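PDB 4ZXO: glycosyl hydrolase family 26 from Bacteroides ovatus, which is a family 26 beta-mannanase that hydrolyses beta-1,4-mannosidic linkages in galactomannan and probably in related mannans. Local coordinates for residues I39-E42 with S48-K51; N106-G111 with V122-Q127; R302-R305 with T309-Y312. All blocks are in the same frame, centred on the assembly; numbering follows the deposited sequence.

Interaction 1: residues I39-E42 with S48-K51; sequences IGWE and SDVK
Ser48 meets Trp41 at the start of helix 49-54. Ser48 N lies 3.8 Å from Trp41 CZ2, obliquely to the indole. The Ser48 side chain turns back to the helix: Ser48 OG accepts from Lys51 N at 2.9 Å in an almost straight N-cap bond (177°). Ser48 OG is also hydrogen-bonded to Asp34. The contact lies in the loop after barrel strand 27-32, where it joins the two-stranded hairpin 37-38/41-42 to this helix.

Asp49 follows in the first turn and makes the polar link. CG sits anti to its own carbonyl carbon (chi1 -81°), which carries the carboxylate out to the loop residue Ile39 and the strand residue Trp41. Each oxygen takes one donor from 39-42. Asp49 OD2 accepts from Ile39 N at 3.0 Å, on the syn side and close to the carboxylate plane. Asp49 OD1 accepts from Trp41 NE1 at 2.8 Å. The acceptor lies in the indole plane, but the NE1 donor comes from above the carboxylate plane, and the two planes stand 67° apart. A water gives a second link. It donates to Ile39 O at 2.6 Å and to Asp49 OD1 at 2.8 Å.

OD1 has two donors, Trp41 NE1 and the water; OD2 has Ile39 N and probably Asn303 ND2. This would probably stabilise the charged form of Asp49. Both bonds from 39-42 also fix the carboxylate rotation and hold the indole against the helix start.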
loop_
_atom_site.group_PDB
_atom_site.type_symbol
_atom_site.label_atom_id
_atom_site.label_comp_id
_atom_site.label_asym_id
_atom_site.label_seq_id
_atom_site.Cartn_x
_atom_site.Cartn_y
_atom_site.Cartn_z
ATOM N N ILE A 39 -15.252 -12.240 2.155
ATOM C CA ILE A 39 -15.643 -13.646 2.061
ATOM C C ILE A 39 -17.180 -13.745 1.958
ATOM O O ILE A 39 -17.905 -13.290 2.833
ATOM C CB ILE A 39 -15.079 -14.437 3.246
ATOM C CG1 ILE A 39 -13.546 -14.347 3.229
ATOM C CG2 ILE A 39 -15.543 -15.874 3.184
ATOM C CD1 ILE A 39 -12.914 -14.685 1.852
ATOM N N GLY A 40 -17.668 -14.302 0.843
ATOM C CA GLY A 40 -19.092 -14.450 0.633
ATOM C C GLY A 40 -19.866 -13.270 0.060
ATOM O O GLY A 40 -21.102 -13.363 -0.068
ATOM N N TRP A 41 -19.185 -12.171 -0.294
ATOM C CA TRP A 41 -19.919 -11.036 -0.843
ATOM C C TRP A 41 -19.071 -10.138 -1.730
ATOM O O TRP A 41 -17.828 -10.158 -1.686
ATOM C CB TRP A 41 -20.538 -10.194 0.286
ATOM C CG TRP A 41 -19.472 -9.515 1.082
ATOM C CD1 TRP A 41 -18.764 -10.057 2.127
ATOM C CD2 TRP A 41 -18.976 -8.179 0.898
ATOM N NE1 TRP A 41 -17.882 -9.129 2.617
ATOM C CE2 TRP A 41 -17.973 -7.977 1.867
ATOM C CE3 TRP A 41 -19.311 -7.115 0.024
ATOM C CZ2 TRP A 41 -17.256 -6.757 1.978
ATOM C CZ3 TRP A 41 -18.617 -5.918 0.137
ATOM C CH2 TRP A 41 -17.579 -5.751 1.103
ATOM N N GLU A 42 -19.751 -9.345 -2.563
ATOM C CA GLU A 42 -19.077 -8.373 -3.420
ATOM C C GLU A 42 -20.028 -7.219 -3.650
ATOM O O GLU A 42 -21.169 -7.428 -4.068
ATOM C CB GLU A 42 -18.676 -8.982 -4.764
ATOM C CG GLU A 42 -18.062 -7.946 -5.688
ATOM C CD GLU A 42 -17.310 -8.587 -6.844
ATOM O OE1 GLU A 42 -17.337 -9.832 -6.984
ATOM O OE2 GLU A 42 -16.706 -7.842 -7.639
ATOM N N SER A 48 -17.928 -4.368 4.845
ATOM C CA SER A 48 -16.495 -4.468 5.142
ATOM C C SER A 48 -16.295 -5.675 6.032
ATOM O O SER A 48 -16.962 -5.740 7.083
ATOM C CB SER A 48 -16.019 -3.226 5.876
ATOM O OG SER A 48 -14.833 -3.505 6.625
ATOM N N ASP A 49 -15.428 -6.642 5.668
ATOM C CA ASP A 49 -15.246 -7.770 6.598
ATOM C C ASP A 49 -14.638 -7.267 7.917
ATOM O O ASP A 49 -14.956 -7.798 9.009
ATOM C CB ASP A 49 -14.361 -8.834 6.000
ATOM C CG ASP A 49 -15.103 -9.741 5.056
ATOM O OD1 ASP A 49 -16.354 -9.621 4.940
ATOM O OD2 ASP A 49 -14.432 -10.628 4.500
ATOM N N VAL A 50 -13.775 -6.262 7.844
ATOM C CA VAL A 50 -13.219 -5.695 9.086
ATOM C C VAL A 50 -14.288 -5.062 9.983
ATOM O O VAL A 50 -14.383 -5.389 11.173
ATOM C CB VAL A 50 -12.100 -4.663 8.753
ATOM C CG1 VAL A 50 -11.697 -3.874 9.983
ATOM C CG2 VAL A 50 -10.906 -5.442 8.198
ATOM N N LYS A 51 -15.132 -4.219 9.409
ATOM C CA LYS A 51 -16.184 -3.616 10.198
ATOM C C LYS A 51 -17.163 -4.664 10.695
ATOM O O LYS A 51 -17.628 -4.592 11.832
ATOM C CB LYS A 51 -16.906 -2.532 9.361
ATOM C CG LYS A 51 -17.978 -1.739 10.140
ATOM C CD LYS A 51 -18.510 -0.619 9.284
ATOM C CE LYS A 51 -19.678 0.125 9.935
ATOM N NZ LYS A 51 -20.963 -0.574 9.594
HETATM O O HOH W 1 -17.672 -12.120 5.161
#

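Interaction 2: residues N106-G111 with V122-Q127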
loop_
_atom_site.group_PDB
_atom_site.type_symbol
_atom_site.label_atom_id
_atom_site.label_comp_id
_atom_site.label_asym_id
_atom_site.label_seq_id
_atom_site.Cartn_x
_atom_site.Cartn_y
_atom_site.Cartn_z
ATOM N N ASN A 106 2.759 -6.408 -18.210
ATOM C CA ASN A 106 4.102 -6.454 -18.779
ATOM C C ASN A 106 4.053 -5.763 -20.143
ATOM O O ASN A 106 3.405 -6.297 -21.069
ATOM C CB ASN A 106 4.518 -7.915 -18.902
ATOM C CG ASN A 106 5.938 -8.101 -19.376
ATOM O OD1 ASN A 106 6.386 -7.430 -20.281
ATOM N ND2 ASN A 106 6.654 -9.013 -18.753
ATOM N N PRO A 107 4.730 -4.607 -20.288
ATOM C CA PRO A 107 4.580 -3.841 -21.546
ATOM C C PRO A 107 5.328 -4.446 -22.739
ATOM O O PRO A 107 5.065 -4.043 -23.880
ATOM C CB PRO A 107 5.155 -2.458 -21.197
ATOM C CG PRO A 107 6.157 -2.727 -20.061
ATOM C CD PRO A 107 5.509 -3.895 -19.254
ATOM N N LYS A 108 6.188 -5.431 -22.499
ATOM C CA LYS A 108 6.915 -6.031 -23.606
ATOM C C LYS A 108 6.250 -7.341 -24.053
ATOM O O LYS A 108 6.067 -7.586 -25.261
ATOM C CB LYS A 108 8.379 -6.282 -23.208
ATOM C CG LYS A 108 9.243 -6.854 -24.340
ATOM C CD LYS A 108 10.697 -6.824 -23.811
ATOM C CE LYS A 108 11.744 -6.955 -24.868
ATOM N NZ LYS A 108 11.748 -8.274 -25.478
ATOM N N THR A 109 5.884 -8.183 -23.081
ATOM C CA THR A 109 5.323 -9.497 -23.424
ATOM C C THR A 109 3.827 -9.514 -23.581
ATOM O O THR A 109 3.297 -10.443 -24.173
ATOM C CB THR A 109 5.658 -10.554 -22.372
ATOM O OG1 THR A 109 4.916 -10.289 -21.188
ATOM C CG2 THR A 109 7.151 -10.537 -22.045
ATOM N N GLY A 110 3.155 -8.509 -23.029
ATOM C CA GLY A 110 1.689 -8.455 -22.977
ATOM C C GLY A 110 1.139 -9.319 -21.844
ATOM O O GLY A 110 -0.087 -9.417 -21.680
ATOM N N GLY A 111 2.017 -9.946 -21.060
ATOM C CA GLY A 111 1.589 -10.720 -19.884
ATOM C C GLY A 111 1.264 -9.887 -18.670
ATOM O O GLY A 111 1.203 -8.642 -18.750
ATOM N N VAL A 122 12.224 -3.987 -18.399
ATOM C CA VAL A 122 12.511 -2.641 -17.916
ATOM C C VAL A 122 13.422 -1.918 -18.918
ATOM O O VAL A 122 13.189 -0.753 -19.218
ATOM C CB VAL A 122 13.146 -2.674 -16.497
ATOM C CG1 VAL A 122 13.523 -1.295 -16.027
ATOM C CG2 VAL A 122 12.145 -3.301 -15.510
ATOM N N ALA A 123 14.442 -2.592 -19.453
ATOM C CA ALA A 123 15.279 -1.951 -20.457
ATOM C C ALA A 123 14.442 -1.390 -21.606
ATOM O O ALA A 123 14.721 -0.319 -22.122
ATOM C CB ALA A 123 16.325 -2.911 -21.010
ATOM N N SER A 124 13.421 -2.121 -22.009
ATOM C CA SER A 124 12.610 -1.698 -23.154
ATOM C C SER A 124 11.737 -0.455 -22.870
ATOM O O SER A 124 11.212 0.177 -23.815
ATOM C CB SER A 124 11.709 -2.841 -23.630
ATOM O OG SER A 124 10.481 -2.900 -22.922
ATOM N N VAL A 125 11.563 -0.087 -21.600
ATOM C CA VAL A 125 10.794 1.133 -21.342
ATOM C C VAL A 125 11.659 2.326 -20.959
ATOM O O VAL A 125 11.135 3.397 -20.650
ATOM C CB VAL A 125 9.695 0.954 -20.231
ATOM C CG1 VAL A 125 8.718 -0.135 -20.626
ATOM C CG2 VAL A 125 10.333 0.760 -18.812
ATOM N N MET A 126 12.967 2.136 -20.946
ATOM C CA MET A 126 13.894 3.270 -20.786
ATOM C C MET A 126 13.826 4.181 -21.997
ATOM O O MET A 126 13.397 3.742 -23.064
ATOM C CB MET A 126 15.320 2.772 -20.586
ATOM C CG MET A 126 15.496 1.792 -19.417
ATOM S SD MET A 126 15.383 2.537 -17.759
ATOM C CE MET A 126 13.589 2.327 -17.397
ATOM N N GLN A 127 14.322 5.404 -21.844
ATOM C CA GLN A 127 14.406 6.327 -22.966
ATOM C C GLN A 127 15.075 5.635 -24.152
ATOM O O GLN A 127 16.105 4.979 -23.991
ATOM C CB GLN A 127 15.190 7.589 -22.555
ATOM C CG GLN A 127 15.498 8.530 -23.698
ATOM C CD GLN A 127 14.298 9.305 -24.171
ATOM O OE1 GLN A 127 13.487 9.776 -23.363
ATOM N NE2 GLN A 127 14.206 9.505 -25.497
#
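Val125 CG1 stands anti to its own carbonyl carbon (chi1 -59°) and meets Pro107 CG at 3.7 Å. Lys108 CG is anti to the backbone N (chi1 -177°), and the chain runs extended to CE, passing Ser124 with CB and CD, then bends at its end. These residues join a turn in the loop after strand 97-101 of the TIM barrel to the short, irregular helix 121-125. The Pro107 and Val125 side chains cross at about a right angle. Next to them, Lys108 CB and CD both approach Ser124 OG at 4.0 Å, without a hydrogen bond across the contact.

The polar ends look elsewhere. Lys108 NZ forms a salt bridge with Asp118, and Ser124 OG bonds to Val121 O and Asn131. Trp138 of helix 132-147 also packs on Pro107, while Leu187 of helix 181-197 packs on Val125.

The turn is held from within. An ST turn links Thr109 OG1 to Gly111 N. Asn106 OD1 forms an Asx turn with Lys108 N and an Asx motif with Thr109 N. Lys108 N lies in the carbonyl plane, 3.0 Å from Asn106 OD1. Thr109 N reaches Asn106 OD1 at 2.9 Å from above that plane, in a nearly straight hydrogen bond.

Interaction 3: residues R302-R305 with T309-Y312; sequences RNAR and THYY
Ala304 N donates to His310 O at 2.9 Å, a fairly straight bond that ties the two loop segments together. A second bond has its donor on the other segment. Tyr312 N donates to Asn303 OD1 at 3.1 Å, from above the amide plane. Between them Tyr311 CA makes a C-H...O contact with Arg302 O at 3.4 Å. Arg302 O also lies at the edge of the Tyr312 ring, 3.5 Å from Tyr312 CD2. Asn303 OD1 is also 3.5 Å from Tyr311 CB.

The His310 side chain swings anti to its backbone N (chi1 -172°) and presents its ring edge to Ala304 CB and Arg302 NH2. His310 CD2 is 3.9 Å from Ala304 CB. The guanidinium and imidazole planes are 64° apart, and Ala304 CB lies above one face of the Arg302 guanidinium, offset toward its rim.

Further out, Glu306 forms a salt bridge with Arg302, and Glu274 bonds His310 ND1. Asn303 OD1 also accepts from Ala313 N, its ND2 probably reaches Asp49, and Tyr237 meets Tyr312 edge to face.

The arrangement is an irregular antiparallel pairing within the loop that follows strand 295-300, one of the beta-alpha loops of the TIM barrel.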
loop_
_atom_site.group_PDB
_atom_site.type_symbol
_atom_site.label_atom_id
_atom_site.label_comp_id
_atom_site.label_asym_id
_atom_site.label_seq_id
_atom_site.Cartn_x
_atom_site.Cartn_y
_atom_site.Cartn_z
ATOM N N ARG A 302 -6.068 -8.788 0.926
ATOM C CA ARG A 302 -7.506 -8.854 0.620
ATOM C C ARG A 302 -8.199 -10.118 1.073
ATOM O O ARG A 302 -7.563 -11.126 1.355
ATOM C CB ARG A 302 -7.734 -8.668 -0.899
ATOM C CG ARG A 302 -7.239 -9.831 -1.738
ATOM C CD ARG A 302 -6.989 -9.423 -3.192
ATOM N NE ARG A 302 -6.754 -10.650 -3.982
ATOM C CZ ARG A 302 -7.714 -11.369 -4.590
ATOM N NH1 ARG A 302 -9.019 -10.980 -4.571
ATOM N NH2 ARG A 302 -7.366 -12.514 -5.195
ATOM N N ASN A 303 -9.516 -10.023 1.205
ATOM C CA ASN A 303 -10.336 -11.211 1.506
ATOM C C ASN A 303 -10.996 -11.663 0.226
ATOM O O ASN A 303 -12.023 -11.115 -0.173
ATOM C CB ASN A 303 -11.372 -10.878 2.593
ATOM C CG ASN A 303 -10.759 -10.840 3.987
ATOM O OD1 ASN A 303 -9.530 -10.748 4.126
ATOM N ND2 ASN A 303 -11.608 -10.902 5.016
ATOM N N ALA A 304 -10.362 -12.605 -0.478
ATOM C CA ALA A 304 -10.731 -12.899 -1.872
ATOM C C ALA A 304 -12.059 -13.622 -2.013
ATOM O O ALA A 304 -12.167 -14.823 -1.724
ATOM C CB ALA A 304 -9.613 -13.724 -2.549
ATOM N N ARG A 305 -13.043 -12.924 -2.524
ATOM C CA ARG A 305 -14.379 -13.473 -2.642
ATOM C C ARG A 305 -14.375 -14.648 -3.569
ATOM O O ARG A 305 -15.161 -15.531 -3.403
ATOM C CB ARG A 305 -15.381 -12.414 -3.052
ATOM C CG ARG A 305 -15.512 -12.085 -4.523
ATOM C CD ARG A 305 -14.356 -11.288 -5.059
ATOM N NE ARG A 305 -14.665 -10.443 -6.193
ATOM C CZ ARG A 305 -13.737 -9.980 -7.002
ATOM N NH1 ARG A 305 -12.491 -10.319 -6.795
ATOM N NH2 ARG A 305 -14.023 -9.179 -7.962
ATOM N N THR A 309 -10.365 -19.430 0.595
ATOM C CA THR A 309 -9.240 -19.759 1.482
ATOM C C THR A 309 -8.200 -18.622 1.540
ATOM O O THR A 309 -7.299 -18.584 2.403
ATOM C CB THR A 309 -8.520 -21.040 0.991
ATOM O OG1 THR A 309 -8.097 -20.828 -0.366
ATOM C CG2 THR A 309 -9.465 -22.218 1.010
ATOM N N HIS A 310 -8.313 -17.684 0.611
ATOM C CA HIS A 310 -7.288 -16.666 0.448
ATOM C C HIS A 310 -7.771 -15.393 1.109
ATOM O O HIS A 310 -8.394 -14.537 0.433
ATOM C CB HIS A 310 -7.007 -16.441 -1.063
ATOM C CG HIS A 310 -5.841 -15.544 -1.355
ATOM N ND1 HIS A 310 -4.570 -15.789 -0.884
ATOM C CD2 HIS A 310 -5.751 -14.404 -2.092
ATOM C CE1 HIS A 310 -3.735 -14.871 -1.340
ATOM N NE2 HIS A 310 -4.426 -14.012 -2.076
ATOM N N TYR A 311 -7.509 -15.238 2.423
ATOM C CA TYR A 311 -7.971 -14.017 3.105
ATOM C C TYR A 311 -7.027 -13.703 4.234
ATOM O O TYR A 311 -6.368 -14.616 4.789
ATOM C CB TYR A 311 -9.408 -14.181 3.621
ATOM C CG TYR A 311 -9.602 -15.307 4.603
ATOM C CD1 TYR A 311 -9.350 -15.122 5.956
ATOM C CD2 TYR A 311 -10.051 -16.555 4.172
ATOM C CE1 TYR A 311 -9.515 -16.132 6.866
ATOM C CE2 TYR A 311 -10.237 -17.612 5.068
ATOM C CZ TYR A 311 -9.985 -17.397 6.424
ATOM O OH TYR A 311 -10.194 -18.446 7.329
ATOM N N TYR A 312 -6.934 -12.429 4.571
ATOM C CA TYR A 312 -5.952 -11.995 5.552
ATOM C C TYR A 312 -6.563 -11.157 6.667
ATOM O O TYR A 312 -5.889 -10.874 7.628
ATOM C CB TYR A 312 -4.805 -11.215 4.856
ATOM C CG TYR A 312 -4.031 -12.102 3.881
ATOM C CD1 TYR A 312 -2.870 -12.774 4.272
ATOM C CD2 TYR A 312 -4.507 -12.305 2.589
ATOM C CE1 TYR A 312 -2.190 -13.612 3.401
ATOM C CE2 TYR A 312 -3.852 -13.139 1.711
ATOM C CZ TYR A 312 -2.664 -13.766 2.100
ATOM O OH TYR A 312 -2.031 -14.587 1.192
#

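Overall arrangement
From the N terminus, interaction 1 comes first and closes a short loop between strand 41-42 and helix 49-54. Interaction 2 then closes a longer loop after strand 97-101, joining it to helix 121-125. Interaction 3 closes the last, a tight return after strand 295-300. The three loops lie in series, so none nests in or crosses another. Interactions 1 and 3 are neighbours in space, with centres about 10 Å apart. Glu42 forms a salt bridge with Arg305, and Asn303 probably bonds Asp49, so the first and last loops are joined. Interaction 2 is separate; its nearest atoms are about 16 Å from interaction 3.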